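Local coordinates for tyrosyl-tRNA synthetase (Archaeoglobus fulgidus, PDB 2CYB) that catalyses the ATP-dependent attachment of L-tyrosine to its cognate tRNA, by way of a tyrosyl-adenylate intermediate, and works as a homodimer, at the interface of chains A and B. Residues are numbered along the deposited sequence; one frame, centred on the assembly and turned at random. Chains: chain A/B, Tyrosyl-tRNA synthetase.

Contact 1: the interface of chains A and B. Residues chain A 129, 133, 137, 156-157, 160; chain B 153-154, 157.
The backbone N-H of B:Ser154 donates a hydrogen bond to the carbonyl O of A:Ala129 at 3.0 Å between N and O, with the donor standing above the carbonyl plane, 66° out of it, and not on a lone pair. The bond is bent, 144° at the hydrogen. It joins the last turn of helix 119-131 in chain A to the first turn of helix 153-168 in chain B. Amides in a first helical turn lack a carbonyl of their own helix to bond to, and here the other subunit supplies one. The patch belongs to the two-fold interface of the homodimer, so a twin exists with the chains exchanged.

B:Val153 is the main apolar side chain and buries 53 Å². Its two methyls go to different parts of chain A. CG2 meets the CB methyl of A:Ala137, in helix 134-140, at 3.5 Å. The carbonyl O of A:Thr133 is also near CG2, at 3.8 Å. CG1 lies anti to the backbone N (chi1 176°), which turns it to helix 154-168 of chain A. There it meets A:Leu160 tip to tip, with CD1 of the leucine 3.8 Å from CG1 of the valine. The carbonyl O of A:Met156 borders the same methyl. One branched side chain thus packs against two helices.

The methyl of A:Ala129 lies over the start of the partner helix. Its CB is 3.7 Å from CA of B:Ser154. The small side chain probably lets the backbones come this close. A:Ile157 and B:Ile157 face each other near the two-fold axis. Their CG1 atoms are 4.2 Å apart, a loose contact between equivalent residues. The delta-methyl of B:Ile157 reaches back to chain A, where its CD1 lies 3.8 Å from CB of A:Ala129.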
loop_
_atom_site.group_PDB
_atom_site.type_symbol
_atom_site.label_atom_id
_atom_site.label_comp_id
_atom_site.label_asym_id
_atom_site.label_seq_id
_atom_site.Cartn_x
_atom_site.Cartn_y
_atom_site.Cartn_z
ATOM N N ALA A 129 -7.054 -0.529 -3.581
ATOM C CA ALA A 129 -6.425 -1.518 -2.700
ATOM C C ALA A 129 -7.446 -2.437 -2.046
ATOM O O ALA A 129 -7.178 -3.613 -1.829
ATOM C CB ALA A 129 -5.583 -0.819 -1.615
ATOM N N THR A 133 -6.834 -8.072 -4.908
ATOM C CA THR A 133 -6.166 -9.061 -4.068
ATOM C C THR A 133 -4.659 -8.822 -4.101
ATOM O O THR A 133 -4.113 -8.333 -5.093
ATOM C CB THR A 133 -6.424 -10.517 -4.554
ATOM O OG1 THR A 133 -5.855 -10.695 -5.858
ATOM C CG2 THR A 133 -7.907 -10.812 -4.602
ATOM N N ALA A 137 -2.032 -8.120 -7.423
ATOM C CA ALA A 137 -1.083 -7.018 -7.416
ATOM C C ALA A 137 0.352 -7.520 -7.526
ATOM O O ALA A 137 1.151 -7.005 -8.316
ATOM C CB ALA A 137 -1.251 -6.206 -6.142
ATOM N N MET A 156 3.678 -3.134 -3.923
ATOM C CA MET A 156 2.336 -3.687 -4.085
ATOM C C MET A 156 1.325 -2.554 -4.271
ATOM O O MET A 156 0.219 -2.770 -4.766
ATOM C CB MET A 156 1.959 -4.544 -2.872
ATOM C CG MET A 156 2.926 -5.692 -2.613
ATOM S SD MET A 156 2.959 -6.906 -3.972
ATOM C CE MET A 156 4.426 -6.365 -4.892
ATOM N N ILE A 157 1.706 -1.347 -3.853
ATOM C CA ILE A 157 0.856 -0.166 -4.009
ATOM C C ILE A 157 1.071 0.377 -5.432
ATOM O O ILE A 157 0.142 0.867 -6.072
ATOM C CB ILE A 157 1.256 0.940 -3.004
ATOM C CG1 ILE A 157 0.947 0.485 -1.577
ATOM C CG2 ILE A 157 0.526 2.240 -3.330
ATOM C CD1 ILE A 157 1.539 1.401 -0.518
ATOM N N LEU A 160 -1.407 -0.280 -8.413
ATOM C CA LEU A 160 -2.683 0.389 -8.218
ATOM C C LEU A 160 -2.581 1.845 -8.669
ATOM O O LEU A 160 -3.481 2.372 -9.327
ATOM C CB LEU A 160 -3.085 0.341 -6.744
ATOM C CG LEU A 160 -3.009 -1.029 -6.067
ATOM C CD1 LEU A 160 -3.521 -0.900 -4.636
ATOM C CD2 LEU A 160 -3.828 -2.051 -6.846
ATOM N N VAL B 153 -4.872 -5.854 -1.018
ATOM C CA VAL B 153 -3.717 -4.975 -0.851
ATOM C C VAL B 153 -4.023 -4.023 0.305
ATOM O O VAL B 153 -3.119 -3.625 1.051
ATOM C CB VAL B 153 -3.430 -4.153 -2.135
ATOM C CG1 VAL B 153 -2.282 -3.168 -1.892
ATOM C CG2 VAL B 153 -3.061 -5.104 -3.295
ATOM N N SER B 154 -5.298 -3.682 0.463
ATOM C CA SER B 154 -5.716 -2.766 1.534
ATOM C C SER B 154 -5.293 -3.270 2.910
ATOM O O SER B 154 -4.974 -2.479 3.787
ATOM C CB SER B 154 -7.236 -2.556 1.508
ATOM O OG SER B 154 -7.918 -3.783 1.711
ATOM N N ILE B 157 -1.641 -2.408 3.648
ATOM C CA ILE B 157 -1.428 -0.979 3.894
ATOM C C ILE B 157 -1.809 -0.679 5.345
ATOM O O ILE B 157 -1.188 0.150 6.018
ATOM C CB ILE B 157 -2.317 -0.093 2.972
ATOM C CG1 ILE B 157 -1.808 -0.158 1.531
ATOM C CG2 ILE B 157 -2.297 1.362 3.466
ATOM C CD1 ILE B 157 -2.708 0.567 0.537
#

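Contact 2: the interface of chains A and B. Residues chain A 129-131; chain B 76-77, 79, 152, 154.
The end of helix 119-131 in chain A meets the end of helix 72-77 in chain B and the loop after it, at the two-fold dimer interface. A:Arg130 carries the contact and buries 98 Å². Its chain starts out opposite the backbone N and then folds at chi2 (69°). This takes the aliphatic part past the ring of B:Tyr76, with CB of the arginine 3.7 Å from CE2 of the tyrosine. The methylenes CB and CG, not the guanidinium, lie against the hydroxyl end of the ring.

The guanidinium then passes across B:Glu79. CG of the glutamate sits over the centre of one guanidinium face, 3.3 Å from CZ. The carboxylate plane is turned 75° from that of the guanidinium. NH2 and the carboxylate oxygen OE1 form a salt bridge at 3.0 Å. The N-H bonds of NH2 are not directed at OE1, so the pair is probably held by charge alone rather than by a hydrogen bond. Water 1 lies at the guanidinium edge, in plane. It is hydrogen-bonded to NE of A:Arg130 at 2.8 Å, nearly straight at 170°, and to the carbonyl O of B:Tyr76. A leucine here would probably leave the B:Glu79 carboxylate without its opposite charge and break the water bridge to B:Tyr76.

B:Met152 packs its terminal methyl against the helix end, with CE 3.7 Å from CA of A:Ile131. The hydroxyl OG of B:Ser154 donates a hydrogen bond within its own chain to the carbonyl O of B:Leu77, in its plane and on a lone pair, at 2.7 Å. That bond ties the start of helix 153-168 to the end of helix 72-77, and the end of helix 119-131 packs on this corner and its flanking loops.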
loop_
_atom_site.group_PDB
_atom_site.type_symbol
_atom_site.label_atom_id
_atom_site.label_comp_id
_atom_site.label_asym_id
_atom_site.label_seq_id
_atom_site.Cartn_x
_atom_site.Cartn_y
_atom_site.Cartn_z
ATOM N N ALA A 129 -7.054 -0.529 -3.581
ATOM C CA ALA A 129 -6.425 -1.518 -2.700
ATOM C C ALA A 129 -7.446 -2.437 -2.046
ATOM O O ALA A 129 -7.178 -3.613 -1.829
ATOM C CB ALA A 129 -5.583 -0.819 -1.615
ATOM N N ARG A 130 -8.617 -1.892 -1.723
ATOM C CA ARG A 130 -9.675 -2.664 -1.082
ATOM C C ARG A 130 -10.281 -3.721 -2.012
ATOM O O ARG A 130 -10.745 -4.763 -1.546
ATOM C CB ARG A 130 -10.774 -1.713 -0.589
ATOM C CG ARG A 130 -12.102 -2.379 -0.240
ATOM C CD ARG A 130 -11.999 -3.230 1.001
ATOM N NE ARG A 130 -13.291 -3.808 1.373
ATOM C CZ ARG A 130 -13.756 -4.971 0.923
ATOM N NH1 ARG A 130 -14.943 -5.411 1.324
ATOM N NH2 ARG A 130 -13.034 -5.702 0.085
ATOM N N ILE A 131 -10.269 -3.464 -3.319
ATOM C CA ILE A 131 -10.852 -4.422 -4.263
ATOM C C ILE A 131 -9.842 -5.248 -5.053
ATOM O O ILE A 131 -10.221 -6.066 -5.890
ATOM C CB ILE A 131 -11.813 -3.712 -5.259
ATOM C CG1 ILE A 131 -11.035 -2.785 -6.200
ATOM C CG2 ILE A 131 -12.821 -2.874 -4.478
ATOM C CD1 ILE A 131 -11.885 -2.185 -7.325
ATOM N N TYR B 76 -12.483 0.298 6.790
ATOM C CA TYR B 76 -12.749 0.163 5.370
ATOM C C TYR B 76 -11.712 -0.752 4.713
ATOM O O TYR B 76 -12.059 -1.627 3.913
ATOM C CB TYR B 76 -12.729 1.533 4.702
ATOM C CG TYR B 76 -12.922 1.464 3.205
ATOM C CD1 TYR B 76 -14.198 1.343 2.648
ATOM C CD2 TYR B 76 -11.828 1.477 2.349
ATOM C CE1 TYR B 76 -14.372 1.232 1.263
ATOM C CE2 TYR B 76 -11.989 1.367 0.971
ATOM C CZ TYR B 76 -13.258 1.245 0.436
ATOM O OH TYR B 76 -13.402 1.132 -0.927
ATOM N N LEU B 77 -10.443 -0.557 5.062
ATOM C CA LEU B 77 -9.370 -1.368 4.498
ATOM C C LEU B 77 -9.482 -2.820 4.934
ATOM O O LEU B 77 -9.031 -3.719 4.224
ATOM C CB LEU B 77 -8.001 -0.828 4.927
ATOM C CG LEU B 77 -7.644 0.603 4.502
ATOM C CD1 LEU B 77 -6.340 1.009 5.187
ATOM C CD2 LEU B 77 -7.507 0.694 2.997
ATOM N N GLU B 79 -12.187 -4.476 5.263
ATOM C CA GLU B 79 -13.489 -4.918 4.748
ATOM C C GLU B 79 -14.696 -4.887 5.679
ATOM O O GLU B 79 -15.512 -5.818 5.680
ATOM C CB GLU B 79 -13.337 -6.330 4.184
ATOM C CG GLU B 79 -12.091 -6.520 3.342
ATOM C CD GLU B 79 -11.992 -7.915 2.761
ATOM O OE1 GLU B 79 -12.677 -8.192 1.751
ATOM O OE2 GLU B 79 -11.239 -8.737 3.323
ATOM N N MET B 152 -6.415 -8.599 0.735
ATOM C CA MET B 152 -6.466 -7.538 -0.266
ATOM C C MET B 152 -5.240 -6.658 -0.027
ATOM O O MET B 152 -4.626 -6.714 1.042
ATOM C CB MET B 152 -7.730 -6.700 -0.090
ATOM C CG MET B 152 -8.998 -7.536 -0.027
ATOM S SD MET B 152 -9.079 -8.599 -1.489
ATOM C CE MET B 152 -9.611 -7.445 -2.628
ATOM N N SER B 154 -5.298 -3.682 0.463
ATOM C CA SER B 154 -5.716 -2.766 1.534
ATOM C C SER B 154 -5.293 -3.270 2.910
ATOM O O SER B 154 -4.974 -2.479 3.787
ATOM C CB SER B 154 -7.236 -2.556 1.508
ATOM O OG SER B 154 -7.918 -3.783 1.711
HETATM O O HOH W 1 -14.643 -2.408 3.319
#

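Contact 1 and contact 2 are neighbouring parts of one dimer interface, with the centres of their C-alpha atoms about 8 Å apart. They share A:Ala129 and B:Ser154, and with them the end of helix 119-131 in chain A and the start of helix 153-168 in chain B. Contact 1 is mostly apolar and runs toward the two-fold axis. Contact 2 adds a charged and water-bridged part farther from it. Helix 153-168 also carries the tyrosine-binding residues Tyr158, Gln162 and Asp165, and helix 72-77 carries His74 of the same pocket. The interface thus lies close in structure to the active site.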